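Local coordinates for protein putative acetyltransferase (Streptococcus mutans, PDB 4E2A) that is a putative acetyltransferase of the GNAT family, probably transferring acyl groups other than amino-acyl groups to an acceptor, at residues B[48-53]-B[96-101]; B[86-91]-B[128-133]. All coordinates share one frame; numbering follows the deposited sequence.

Both contacts join a helix to the central mixed sheet of the GNAT fold. Interaction 1 sets helix 48-63 on strand 94-101. Interaction 2 links helix 82-90 to strand 125-133 by side chains. Their centres lie about 10 Å apart. Along the chain the two helical segments come first and the two strand segments follow, with the contacts crossing. The helices touch each other through L48, whose CD1 is 3.7 Å from K86 N. In the sheet, I99 and I133 also meet, by CG2 and CD1. Interaction 1 is apolar and buried, whereas interaction 2 is a salt bridge near the surface. Together they tie two helices, 48-63 and 82-90, to different strands of one sheet.

Interaction 1 of 2, residues B[48-53]-B[96-101]; sequences LSLLQK and TYFILM
Helix-on-sheet packing of the GNAT fold brings L50 and L51 of helix 48-63 against F98 of strand 94-101. The two short axes pass 10.8 Å apart, with their directions at 77°, so the helix runs across the strand. The F98 ring bridges this gap. Its CG is anti to the carbonyl carbon (chi1 -78°), and the ring reaches the helix with its CZ end. CZ lies 3.8 Å from L51 N, which sits at the ring edge and near its plane. The ring edge rests on the helix backbone, and no hydrogen bond crosses the contact. L51 CD1 packs 3.9 Å from F98 CE1. The same methyl meets T96 tip to tip, 4.2 Å from T96 CG2. L50 comes to the ring obliquely, with its CG 4.0 Å from F98 CZ and its CD2 near CE2. The ring end is thus met by two consecutive leucines. L51, T96 and F98 are buried, while L50 is partly exposed. F98 also touches E47, just before the helix. On the other side of strand 94-101, Y97 and I99 pack on helix 142-157. Backbone bonds join the strand to its neighbours 38-42 and 104-113, and L48 and Q52 touch helix 82-90.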
loop_
_atom_site.group_PDB
_atom_site.type_symbol
_atom_site.label_atom_id
_atom_site.label_comp_id
_atom_site.label_asym_id
_atom_site.label_seq_id
_atom_site.Cartn_x
_atom_site.Cartn_y
_atom_site.Cartn_z
ATOM N N LEU B 48 -4.402 2.230 -27.168
ATOM C CA LEU B 48 -4.845 1.827 -25.834
ATOM C C LEU B 48 -4.864 0.292 -25.658
ATOM O O LEU B 48 -4.407 -0.241 -24.637
ATOM C CB LEU B 48 -6.216 2.450 -25.536
ATOM C CG LEU B 48 -6.896 2.102 -24.210
ATOM C CD1 LEU B 48 -6.119 2.686 -23.068
ATOM C CD2 LEU B 48 -8.339 2.625 -24.184
ATOM N N SER B 49 -5.359 -0.432 -26.647
ATOM C CA SER B 49 -5.452 -1.878 -26.530
ATOM C C SER B 49 -4.089 -2.520 -26.585
ATOM O O SER B 49 -3.815 -3.437 -25.895
ATOM C CB SER B 49 -6.352 -2.463 -27.609
ATOM O OG SER B 49 -7.646 -1.938 -27.528
ATOM N N LEU B 50 -3.233 -1.962 -27.409
ATOM C CA LEU B 50 -1.863 -2.365 -27.492
ATOM C C LEU B 50 -1.172 -2.213 -26.124
ATOM O O LEU B 50 -0.607 -3.114 -25.612
ATOM C CB LEU B 50 -1.196 -1.560 -28.593
ATOM C CG LEU B 50 0.250 -1.853 -28.869
ATOM C CD1 LEU B 50 0.610 -3.299 -28.788
ATOM C CD2 LEU B 50 0.728 -1.209 -30.111
ATOM N N LEU B 51 -1.347 -1.075 -25.511
ATOM C CA LEU B 51 -0.832 -0.831 -24.192
ATOM C C LEU B 51 -1.315 -1.845 -23.159
ATOM O O LEU B 51 -0.546 -2.349 -22.414
ATOM C CB LEU B 51 -1.186 0.566 -23.772
ATOM C CG LEU B 51 -0.771 0.942 -22.370
ATOM C CD1 LEU B 51 0.685 0.839 -22.154
ATOM C CD2 LEU B 51 -1.351 2.227 -21.899
ATOM N N GLN B 52 -2.603 -2.120 -23.148
ATOM C CA GLN B 52 -3.156 -3.079 -22.191
ATOM C C GLN B 52 -2.448 -4.414 -22.393
ATOM O O GLN B 52 -2.039 -5.084 -21.431
ATOM C CB GLN B 52 -4.693 -3.225 -22.371
ATOM C CG GLN B 52 -5.312 -4.345 -21.535
ATOM C CD GLN B 52 -6.808 -4.544 -21.782
ATOM O OE1 GLN B 52 -7.220 -4.881 -22.887
ATOM N NE2 GLN B 52 -7.630 -4.310 -20.742
ATOM N N LYS B 53 -2.276 -4.788 -23.659
ATOM C CA LYS B 53 -1.679 -6.078 -24.001
ATOM C C LYS B 53 -0.251 -6.217 -23.449
ATOM O O LYS B 53 0.088 -7.209 -22.782
ATOM C CB LYS B 53 -1.701 -6.292 -25.521
ATOM C CG LYS B 53 -0.957 -7.538 -25.996
ATOM C CD LYS B 53 -1.222 -7.786 -27.485
ATOM C CE LYS B 53 -0.405 -8.956 -28.044
ATOM N NZ LYS B 53 -0.945 -10.290 -27.628
ATOM N N THR B 96 2.869 8.224 -20.511
ATOM C CA THR B 96 3.237 6.844 -20.786
ATOM C C THR B 96 3.906 6.732 -22.163
ATOM O O THR B 96 3.377 7.236 -23.170
ATOM C CB THR B 96 2.018 5.904 -20.711
ATOM O OG1 THR B 96 1.409 6.003 -19.420
ATOM C CG2 THR B 96 2.430 4.449 -20.948
ATOM N N TYR B 97 5.041 6.035 -22.193
ATOM C CA TYR B 97 5.833 5.866 -23.417
ATOM C C TYR B 97 5.969 4.395 -23.811
ATOM O O TYR B 97 6.008 3.513 -22.944
ATOM C CB TYR B 97 7.247 6.439 -23.231
ATOM C CG TYR B 97 7.289 7.931 -22.985
ATOM C CD1 TYR B 97 7.418 8.819 -24.041
ATOM C CD2 TYR B 97 7.200 8.447 -21.690
ATOM C CE1 TYR B 97 7.447 10.164 -23.836
ATOM C CE2 TYR B 97 7.223 9.815 -21.467
ATOM C CZ TYR B 97 7.351 10.664 -22.554
ATOM O OH TYR B 97 7.384 12.020 -22.385
ATOM N N PHE B 98 6.047 4.144 -25.122
ATOM C CA PHE B 98 6.515 2.872 -25.654
ATOM C C PHE B 98 7.977 3.038 -26.043
ATOM O O PHE B 98 8.408 4.121 -26.478
ATOM C CB PHE B 98 5.771 2.469 -26.940
ATOM C CG PHE B 98 4.389 1.884 -26.724
ATOM C CD1 PHE B 98 4.104 1.098 -25.633
ATOM C CD2 PHE B 98 3.381 2.125 -27.641
ATOM C CE1 PHE B 98 2.827 0.556 -25.450
ATOM C CE2 PHE B 98 2.096 1.603 -27.461
ATOM C CZ PHE B 98 1.826 0.815 -26.362
ATOM N N ILE B 99 8.744 1.966 -25.892
ATOM C CA ILE B 99 9.984 1.859 -26.641
ATOM C C ILE B 99 9.739 0.803 -27.697
ATOM O O ILE B 99 9.205 -0.278 -27.411
ATOM C CB ILE B 99 11.224 1.536 -25.787
ATOM C CG1 ILE B 99 12.477 1.509 -26.674
ATOM C CG2 ILE B 99 11.066 0.223 -25.053
ATOM C CD1 ILE B 99 13.781 1.565 -25.890
ATOM N N LEU B 100 10.105 1.121 -28.905
ATOM C CA LEU B 100 9.783 0.317 -30.053
ATOM C C LEU B 100 11.015 -0.193 -30.765
ATOM O O LEU B 100 12.001 0.472 -30.855
ATOM C CB LEU B 100 8.926 1.098 -31.028
ATOM C CG LEU B 100 7.548 1.491 -30.576
ATOM C CD1 LEU B 100 7.367 2.946 -30.375
ATOM C CD2 LEU B 100 6.584 0.946 -31.509
ATOM N N MET B 101 10.919 -1.398 -31.269
ATOM C CA MET B 101 11.972 -2.003 -32.046
ATOM C C MET B 101 11.432 -2.409 -33.412
ATOM O O MET B 101 10.547 -3.214 -33.535
ATOM C CB MET B 101 12.560 -3.182 -31.299
ATOM C CG MET B 101 13.407 -4.034 -32.138
ATOM S SD MET B 101 15.049 -3.550 -31.936
ATOM C CE MET B 101 15.526 -4.833 -30.898
#

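Interaction 2 of 2, residues B[86-91]-B[128-133]; sequences KLELDD and IQRLYI
E88 and R130 meet across a wide backbone gap, for the nearest CA atoms, those of E88 and Q129, are 12.2 Å apart. Strand 125-133 has a classic beta bulge, with Q129 and R130 both facing K110 of strand 104-113. A bulge in this fourth strand is a GNAT hallmark; its backbone probably helps form the acetyl-CoA site, as in relatives. A salt bridge joins helix 82-90 to the bulge. R130 NH1 donates to E88 OE1 at 3.0 Å, with a bent N-H...O angle of 137°. OE1 uses its syn lone pair and lies 20° out of the guanidinium plane. The carboxylate and guanidinium planes are turned 36° apart, and NH1 to OE1 is the one direct bond. The long reach comes from extended side chains: E88 beyond CG, R130 from CG to NE. Two waters hold the second oxygen, E88 OE2. Water 1 donates to OE2 and accepts from R130 NH2 at 2.8 Å, near the guanidinium plane. Water 2 donates to OE2 and accepts from Q129 NE2, so Q129 too is tied to this carboxylate. K110 binds Q129 OE1. Q129 NE2 lies 3.3 Å above one guanidinium face of R130, offset toward the rim.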
loop_
_atom_site.group_PDB
_atom_site.type_symbol
_atom_site.label_atom_id
_atom_site.label_comp_id
_atom_site.label_asym_id
_atom_site.label_seq_id
_atom_site.Cartn_x
_atom_site.Cartn_y
_atom_site.Cartn_z
ATOM N N LYS B 86 -7.105 4.234 -19.899
ATOM C CA LYS B 86 -7.576 5.436 -20.591
ATOM C C LYS B 86 -7.388 6.707 -19.751
ATOM O O LYS B 86 -6.899 7.726 -20.258
ATOM C CB LYS B 86 -9.037 5.289 -21.021
ATOM C CG LYS B 86 -9.630 6.550 -21.668
ATOM C CD LYS B 86 -9.058 6.824 -23.059
ATOM C CE LYS B 86 -9.696 8.102 -23.652
ATOM N NZ LYS B 86 -8.929 8.689 -24.796
ATOM N N LEU B 87 -7.787 6.660 -18.476
ATOM C CA LEU B 87 -7.598 7.796 -17.566
ATOM C C LEU B 87 -6.128 8.165 -17.416
ATOM O O LEU B 87 -5.781 9.334 -17.308
ATOM C CB LEU B 87 -8.159 7.493 -16.181
ATOM C CG LEU B 87 -9.678 7.359 -16.056
ATOM C CD1 LEU B 87 -10.056 6.810 -14.683
ATOM C CD2 LEU B 87 -10.367 8.702 -16.307
ATOM N N GLU B 88 -5.274 7.164 -17.377
ATOM C CA GLU B 88 -3.849 7.354 -17.324
ATOM C C GLU B 88 -3.335 8.056 -18.574
ATOM O O GLU B 88 -2.573 8.923 -18.476
ATOM C CB GLU B 88 -3.123 6.027 -17.038
ATOM C CG GLU B 88 -3.420 5.461 -15.659
ATOM C CD GLU B 88 -2.620 4.229 -15.295
ATOM O OE1 GLU B 88 -1.852 3.776 -16.124
ATOM O OE2 GLU B 88 -2.756 3.749 -14.187
ATOM N N LEU B 89 -3.825 7.688 -19.736
ATOM C CA LEU B 89 -3.365 8.283 -20.958
ATOM C C LEU B 89 -3.843 9.723 -21.129
ATOM O O LEU B 89 -3.235 10.486 -21.802
ATOM C CB LEU B 89 -3.830 7.471 -22.150
ATOM C CG LEU B 89 -2.998 6.307 -22.688
ATOM C CD1 LEU B 89 -3.534 5.732 -23.926
ATOM C CD2 LEU B 89 -1.529 6.535 -22.761
ATOM N N ASP B 90 -4.957 10.037 -20.504
ATOM C CA ASP B 90 -5.569 11.335 -20.598
ATOM C C ASP B 90 -5.061 12.253 -19.489
ATOM O O ASP B 90 -5.223 13.410 -19.556
ATOM C CB ASP B 90 -7.106 11.221 -20.560
ATOM C CG ASP B 90 -7.725 10.795 -21.909
ATOM O OD1 ASP B 90 -7.068 10.765 -22.911
ATOM O OD2 ASP B 90 -8.895 10.509 -21.931
ATOM N N ASP B 91 -4.413 11.700 -18.491
ATOM C CA ASP B 91 -3.918 12.448 -17.332
ATOM C C ASP B 91 -2.845 13.481 -17.745
ATOM O O ASP B 91 -1.824 13.135 -18.339
ATOM C CB ASP B 91 -3.373 11.438 -16.311
ATOM C CG ASP B 91 -2.863 12.080 -15.035
ATOM O OD1 ASP B 91 -2.551 13.287 -15.045
ATOM O OD2 ASP B 91 -2.757 11.358 -14.013
ATOM N N ILE B 128 9.400 8.174 -11.424
ATOM C CA ILE B 128 9.442 7.090 -12.403
ATOM C C ILE B 128 8.699 5.914 -11.771
ATOM O O ILE B 128 9.178 5.320 -10.797
ATOM C CB ILE B 128 10.885 6.721 -12.797
ATOM C CG1 ILE B 128 11.622 7.962 -13.323
ATOM C CG2 ILE B 128 10.879 5.628 -13.861
ATOM C CD1 ILE B 128 13.166 7.815 -13.305
ATOM N N GLN B 129 7.502 5.629 -12.289
ATOM C CA GLN B 129 6.571 4.692 -11.643
ATOM C C GLN B 129 6.659 3.269 -12.200
ATOM O O GLN B 129 6.698 2.302 -11.430
ATOM C CB GLN B 129 5.115 5.199 -11.753
ATOM C CG GLN B 129 4.084 4.315 -11.005
ATOM C CD GLN B 129 2.638 4.513 -11.480
ATOM O OE1 GLN B 129 2.290 5.543 -12.062
ATOM N NE2 GLN B 129 1.790 3.516 -11.224
ATOM N N ARG B 130 6.654 3.148 -13.526
ATOM C CA ARG B 130 6.657 1.854 -14.203
ATOM C C ARG B 130 7.692 1.763 -15.319
ATOM O O ARG B 130 7.802 2.666 -16.153
ATOM C CB ARG B 130 5.284 1.569 -14.850
ATOM C CG ARG B 130 4.166 1.201 -13.900
ATOM C CD ARG B 130 2.841 0.971 -14.664
ATOM N NE ARG B 130 1.768 0.835 -13.699
ATOM C CZ ARG B 130 0.512 1.212 -13.902
ATOM N NH1 ARG B 130 0.153 1.757 -15.065
ATOM N NH2 ARG B 130 -0.386 1.034 -12.932
ATOM N N LEU B 131 8.418 0.650 -15.370
ATOM C CA LEU B 131 9.287 0.389 -16.515
ATOM C C LEU B 131 9.428 -1.126 -16.719
ATOM O O LEU B 131 10.021 -1.808 -15.883
ATOM C CB LEU B 131 10.669 1.074 -16.324
ATOM C CG LEU B 131 11.573 1.270 -17.574
ATOM C CD1 LEU B 131 12.817 2.135 -17.305
ATOM C CD2 LEU B 131 12.009 -0.073 -18.156
ATOM N N TYR B 132 8.862 -1.627 -17.825
ATOM C CA TYR B 132 8.881 -3.030 -18.188
ATOM C C TYR B 132 9.400 -3.239 -19.603
ATOM O O TYR B 132 9.069 -2.480 -20.517
ATOM C CB TYR B 132 7.458 -3.623 -18.128
ATOM C CG TYR B 132 6.877 -3.797 -16.738
ATOM C CD1 TYR B 132 7.019 -4.993 -16.040
ATOM C CD2 TYR B 132 6.173 -2.760 -16.133
ATOM C CE1 TYR B 132 6.469 -5.145 -14.787
ATOM C CE2 TYR B 132 5.627 -2.906 -14.890
ATOM C CZ TYR B 132 5.775 -4.095 -14.218
ATOM O OH TYR B 132 5.222 -4.237 -12.971
ATOM N N ILE B 133 10.197 -4.284 -19.787
ATOM C CA ILE B 133 10.617 -4.699 -21.124
ATOM C C ILE B 133 10.123 -6.125 -21.330
ATOM O O ILE B 133 10.351 -6.990 -20.471
ATOM C CB ILE B 133 12.167 -4.668 -21.292
ATOM C CG1 ILE B 133 12.740 -3.269 -21.008
ATOM C CG2 ILE B 133 12.581 -5.189 -22.692
ATOM C CD1 ILE B 133 12.339 -2.175 -22.020
HETATM O O HOH W 1 -3.080 1.173 -13.562
HETATM O O HOH W 2 -0.649 4.398 -12.302
#